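Local coordinates for GDP-mannose-dependent alpha-(1-6)-phosphatidylinositol monomannoside mannosyltransferase (Corynebacterium glutamicum, PDB 3OKP), which belongs to the GT-B class of glycosyltransferases and is built from two domains, each formed around a parallel beta-sheet, at residues Gly93-Leu98 against Val113-His118; Val141-Tyr146 against Thr164-Pro169. One frame throughout, in Å; residues are numbered along the deposited sequence.

Interaction 1: Gly93-Leu98 against Val113-His118; sequences GAAAPL and VIASTH
His-118 meets Gly-93 through two torsions: chi1 of -53° sets CG anti to the carbonyl carbon, beside the backbone N, and chi2 of -89° turns the imidazole edge toward the loop 93-98. This loop follows strand 89-92 in the Rossmann-like parallel sheet of the N-terminal GT-B domain, and here it packs against the end of the neighbouring strand 112-116. NE2 of His-118 donates to O of Gly-93 over 2.8 Å, an almost straight bond (170° at the hydrogen) that lies in both the ring plane and the carbonyl plane. Histidine suits the place because a flat ring can carry an N-H across to a main-chain acceptor. The ring also stands edge-to-face with Tyr-24, and the backbone N of His-118 is held by Glu-121.

CB of Ser-116 lies against the same Gly-93 O at 3.4 Å, while its hydroxyl turns to other partners, Trp-91 NE1 and Thr-145 OG1. The carbonyl of Ser-116 is gripped by the loop: N of Ala-95 donates to its O at 2.9 Å in a bent bond from above the carbonyl plane, and CA of Ala-94 makes a CA-H...O contact with it at 3.3 Å. Small side chains permit this close approach of backbone to backbone. The apolar remainder is a methyl cluster, in which CB of Ala-95 touches CB of Ala-115 at 3.9 Å and CG2 of Thr-117 at 4.1 Å.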
loop_
_atom_site.group_PDB
_atom_site.type_symbol
_atom_site.label_atom_id
_atom_site.label_comp_id
_atom_site.label_asym_id
_atom_site.label_seq_id
_atom_site.Cartn_x
_atom_site.Cartn_y
_atom_site.Cartn_z
ATOM N N GLY A 93 3.318 11.213 10.656
ATOM C CA GLY A 93 2.794 10.110 9.848
ATOM C C GLY A 93 2.790 10.395 8.360
ATOM O O GLY A 93 2.918 9.479 7.542
ATOM N N ALA A 94 2.626 11.669 8.019
ATOM C CA ALA A 94 2.764 12.146 6.652
ATOM C C ALA A 94 3.622 13.402 6.698
ATOM O O ALA A 94 3.358 14.312 7.485
ATOM C CB ALA A 94 1.398 12.432 6.038
ATOM N N ALA A 95 4.659 13.435 5.865
ATOM C CA ALA A 95 5.663 14.499 5.910
ATOM C C ALA A 95 5.109 15.877 5.547
ATOM O O ALA A 95 5.229 16.821 6.329
ATOM C CB ALA A 95 6.856 14.141 5.022
ATOM N N ALA A 96 4.501 15.988 4.370
ATOM C CA ALA A 96 4.002 17.274 3.883
ATOM C C ALA A 96 2.508 17.446 4.166
ATOM O O ALA A 96 1.711 16.592 3.776
ATOM C CB ALA A 96 4.285 17.418 2.392
ATOM N N PRO A 97 2.118 18.557 4.826
ATOM C CA PRO A 97 2.945 19.652 5.332
ATOM C C PRO A 97 3.274 19.649 6.839
ATOM O O PRO A 97 4.007 20.533 7.288
ATOM C CB PRO A 97 2.075 20.873 5.025
ATOM C CG PRO A 97 0.651 20.360 5.219
ATOM C CD PRO A 97 0.686 18.841 5.042
ATOM N N LEU A 98 2.753 18.692 7.609
ATOM C CA LEU A 98 2.866 18.750 9.080
ATOM C C LEU A 98 4.288 18.703 9.650
ATOM O O LEU A 98 4.545 19.279 10.712
ATOM C CB LEU A 98 1.989 17.692 9.767
ATOM C CG LEU A 98 0.489 17.967 9.926
ATOM C CD1 LEU A 98 -0.170 16.789 10.630
ATOM C CD2 LEU A 98 0.207 19.272 10.676
ATOM N N VAL A 113 13.417 13.208 15.246
ATOM C CA VAL A 113 12.237 13.514 14.446
ATOM C C VAL A 113 12.196 12.611 13.217
ATOM O O VAL A 113 13.163 12.528 12.457
ATOM C CB VAL A 113 12.181 15.007 14.019
ATOM C CG1 VAL A 113 10.981 15.264 13.107
ATOM C CG2 VAL A 113 12.118 15.915 15.241
ATOM N N ILE A 114 11.070 11.925 13.049
ATOM C CA ILE A 114 10.839 11.046 11.910
ATOM C C ILE A 114 9.653 11.583 11.115
ATOM O O ILE A 114 8.678 12.056 11.698
ATOM C CB ILE A 114 10.545 9.578 12.351
ATOM C CG1 ILE A 114 11.601 9.061 13.337
ATOM C CG2 ILE A 114 10.460 8.642 11.151
ATOM C CD1 ILE A 114 11.194 9.162 14.791
ATOM N N ALA A 115 9.750 11.525 9.788
ATOM C CA ALA A 115 8.619 11.832 8.914
ATOM C C ALA A 115 8.489 10.776 7.817
ATOM O O ALA A 115 9.485 10.388 7.196
ATOM C CB ALA A 115 8.759 13.230 8.313
ATOM N N SER A 116 7.263 10.309 7.592
ATOM C CA SER A 116 6.991 9.292 6.575
ATOM C C SER A 116 6.423 9.901 5.299
ATOM O O SER A 116 5.456 10.661 5.340
ATOM C CB SER A 116 6.041 8.213 7.111
ATOM O OG SER A 116 6.667 7.411 8.101
ATOM N N THR A 117 7.039 9.570 4.169
ATOM C CA THR A 117 6.508 9.956 2.867
ATOM C C THR A 117 5.668 8.816 2.315
ATOM O O THR A 117 5.809 7.664 2.740
ATOM C CB THR A 117 7.620 10.304 1.855
ATOM O OG1 THR A 117 8.445 9.154 1.625
ATOM C CG2 THR A 117 8.470 11.466 2.361
ATOM N N HIS A 118 4.789 9.146 1.372
ATOM C CA HIS A 118 3.935 8.151 0.738
ATOM C C HIS A 118 3.950 8.346 -0.780
ATOM O O HIS A 118 4.966 8.084 -1.420
ATOM C CB HIS A 118 2.522 8.204 1.337
ATOM C CG HIS A 118 2.504 8.104 2.833
ATOM N ND1 HIS A 118 2.430 6.899 3.498
ATOM C CD2 HIS A 118 2.587 9.058 3.791
ATOM C CE1 HIS A 118 2.452 7.116 4.801
ATOM N NE2 HIS A 118 2.550 8.417 5.005
#

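Interaction 2: Val141-Tyr146 against Thr164-Pro169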
loop_
_atom_site.group_PDB
_atom_site.type_symbol
_atom_site.label_atom_id
_atom_site.label_comp_id
_atom_site.label_asym_id
_atom_site.label_seq_id
_atom_site.Cartn_x
_atom_site.Cartn_y
_atom_site.Cartn_z
ATOM N N VAL A 141 14.299 17.171 9.835
ATOM C CA VAL A 141 13.936 15.776 10.088
ATOM C C VAL A 141 15.184 14.888 10.113
ATOM O O VAL A 141 16.056 15.000 9.250
ATOM C CB VAL A 141 12.910 15.267 9.038
ATOM C CG1 VAL A 141 12.813 13.758 9.042
ATOM C CG2 VAL A 141 11.537 15.880 9.291
ATOM N N ASP A 142 15.261 14.012 11.112
ATOM C CA ASP A 142 16.407 13.120 11.273
ATOM C C ASP A 142 16.279 11.863 10.419
ATOM O O ASP A 142 17.268 11.380 9.861
ATOM C CB ASP A 142 16.588 12.751 12.748
ATOM C CG ASP A 142 16.730 13.972 13.638
ATOM O OD1 ASP A 142 17.662 14.771 13.409
ATOM O OD2 ASP A 142 15.907 14.136 14.562
ATOM N N VAL A 143 15.060 11.337 10.329
ATOM C CA VAL A 143 14.787 10.131 9.554
ATOM C C VAL A 143 13.597 10.360 8.627
ATOM O O VAL A 143 12.491 10.647 9.084
ATOM C CB VAL A 143 14.502 8.901 10.461
ATOM C CG1 VAL A 143 14.244 7.655 9.613
ATOM C CG2 VAL A 143 15.656 8.650 11.431
ATOM N N LEU A 144 13.834 10.244 7.325
ATOM C CA LEU A 144 12.750 10.304 6.356
ATOM C C LEU A 144 12.491 8.916 5.787
ATOM O O LEU A 144 13.384 8.304 5.193
ATOM C CB LEU A 144 13.059 11.298 5.233
ATOM C CG LEU A 144 11.854 11.634 4.348
ATOM C CD1 LEU A 144 11.050 12.797 4.933
ATOM C CD2 LEU A 144 12.295 11.944 2.934
ATOM N N THR A 145 11.275 8.415 5.981
ATOM C CA THR A 145 10.920 7.098 5.452
ATOM C C THR A 145 10.239 7.196 4.085
ATOM O O THR A 145 9.586 8.193 3.775
ATOM C CB THR A 145 10.084 6.241 6.443
ATOM O OG1 THR A 145 8.699 6.599 6.370
ATOM C CG2 THR A 145 10.596 6.388 7.882
ATOM N N TYR A 146 10.422 6.155 3.274
ATOM C CA TYR A 146 9.886 6.100 1.918
ATOM C C TYR A 146 9.332 4.703 1.637
ATOM O O TYR A 146 9.774 3.726 2.240
ATOM C CB TYR A 146 10.970 6.478 0.896
ATOM C CG TYR A 146 12.183 5.564 0.900
ATOM C CD1 TYR A 146 12.228 4.429 0.091
ATOM C CD2 TYR A 146 13.289 5.837 1.708
ATOM C CE1 TYR A 146 13.337 3.584 0.087
ATOM C CE2 TYR A 146 14.407 4.997 1.711
ATOM C CZ TYR A 146 14.420 3.873 0.897
ATOM O OH TYR A 146 15.515 3.036 0.888
ATOM N N THR A 164 18.546 10.850 7.292
ATOM C CA THR A 164 18.808 9.481 6.856
ATOM C C THR A 164 17.529 8.932 6.228
ATOM O O THR A 164 16.433 9.149 6.749
ATOM C CB THR A 164 19.241 8.567 8.023
ATOM O OG1 THR A 164 18.214 8.541 9.023
ATOM C CG2 THR A 164 20.541 9.058 8.645
ATOM N N PHE A 165 17.672 8.231 5.110
ATOM C CA PHE A 165 16.518 7.708 4.381
ATOM C C PHE A 165 16.314 6.220 4.657
ATOM O O PHE A 165 17.234 5.417 4.477
ATOM C CB PHE A 165 16.657 7.982 2.881
ATOM C CG PHE A 165 16.695 9.446 2.532
ATOM C CD1 PHE A 165 15.522 10.137 2.247
ATOM C CD2 PHE A 165 17.905 10.135 2.489
ATOM C CE1 PHE A 165 15.556 11.492 1.919
ATOM C CE2 PHE A 165 17.948 11.489 2.168
ATOM C CZ PHE A 165 16.770 12.168 1.883
ATOM N N GLU A 166 15.109 5.868 5.102
ATOM C CA GLU A 166 14.792 4.499 5.510
ATOM C C GLU A 166 13.574 3.947 4.773
ATOM O O GLU A 166 12.541 4.610 4.678
ATOM C CB GLU A 166 14.556 4.431 7.024
ATOM C CG GLU A 166 15.767 4.778 7.885
ATOM C CD GLU A 166 16.771 3.638 8.008
ATOM O OE1 GLU A 166 16.453 2.495 7.609
ATOM O OE2 GLU A 166 17.885 3.890 8.510
ATOM N N HIS A 167 13.703 2.727 4.255
ATOM C CA HIS A 167 12.617 2.062 3.537
ATOM C C HIS A 167 11.557 1.548 4.513
ATOM O O HIS A 167 11.796 0.597 5.264
ATOM C CB HIS A 167 13.176 0.923 2.667
ATOM C CG HIS A 167 12.173 0.314 1.731
ATOM N ND1 HIS A 167 12.051 -1.048 1.557
ATOM C CD2 HIS A 167 11.251 0.881 0.916
ATOM C CE1 HIS A 167 11.099 -1.294 0.674
ATOM N NE2 HIS A 167 10.594 -0.141 0.273
ATOM N N LEU A 168 10.391 2.191 4.514
ATOM C CA LEU A 168 9.291 1.776 5.385
ATOM C C LEU A 168 7.945 1.733 4.650
ATOM O O LEU A 168 7.073 2.580 4.883
ATOM C CB LEU A 168 9.218 2.655 6.644
ATOM C CG LEU A 168 8.468 2.086 7.859
ATOM C CD1 LEU A 168 9.214 0.917 8.483
ATOM C CD2 LEU A 168 8.203 3.169 8.898
ATOM N N PRO A 169 7.779 0.749 3.746
ATOM C CA PRO A 169 6.496 0.541 3.087
ATOM C C PRO A 169 5.516 -0.171 4.010
ATOM O O PRO A 169 5.915 -0.698 5.048
ATOM C CB PRO A 169 6.860 -0.380 1.921
ATOM C CG PRO A 169 8.013 -1.166 2.431
ATOM C CD PRO A 169 8.798 -0.210 3.273
HETATM O O HOH W 1 7.258 5.922 4.312
#
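Tyr-146 lies across His-167 where two parallel strands, 143-146 and 164-167, pair at the edge of the sheet; helix 149-159 joins them in a beta-alpha-beta crossover. From CB, a chi1 of 61° places CG between the backbone N and the carbonyl carbon. The end of the side chain comes nearer to strand 164-167. CG comes within 3.9 Å of Glu-166 O, and CD2 lies closer to that oxygen. CE2 meets Glu-166 C at 3.3 Å and also the CB of Phe-165. Along the opposite ring edge CE1 reaches CD2 of His-167 at 3.5 Å; CZ, at the far end of the ring, lies 3.6 Å from His-167 N. CA of His-167 sits over the ring face in a CH-pi contact, 3.8 Å from the centroid. At the tip, OH packs on CB of His-167 and hydrogen-bonds to Gln-149, so tyrosine supplies both a broad apolar face and a polar end.

Beside Tyr-146 on this face of the sheet, Leu-144 and Phe-165 run side by side, CD2 against CE1. On the other face, Val-143 CG1 packs on the aliphatic CG of Glu-166, whose end leads away from strand 143-146. Asp-142 O takes N of Thr-164 at 2.9 Å and its OG1 at 3.1 Å from opposite faces of the carbonyl plane. A water bound to Thr-145 OG1 also reaches Leu-168 O weakly. Since the remaining direct cross-strand bonds join main-chain atoms, the pairing asks little of side-chain identity; side chains instead settle each face's packing.

The segments of interaction 1 both precede those of interaction 2 in the sequence, yet their centres lie only 9 Å apart, because strands 112-116 and 143-146 are neighbours in the same seven-stranded parallel sheet. Strand 164-167 forms its edge, so the two contacts follow the sheet from the loop after strand 89-92 outward. Side chains reinforce the backbone pairing between them: OG1 of Thr-117 is probably hydrogen-bonded to O of Thr-145 at 2.6 Å, and OD2 of Asp-142 probably accepts from N of Val-113 at 2.7 Å. The side chain of His-118 lies about 9 Å, and that of Pro-169 about 10 Å, from the bound guanosine-5'-diphosphate-alpha-D-mannose, whose pocket residues come later, consistent with a GT-B interdomain cleft.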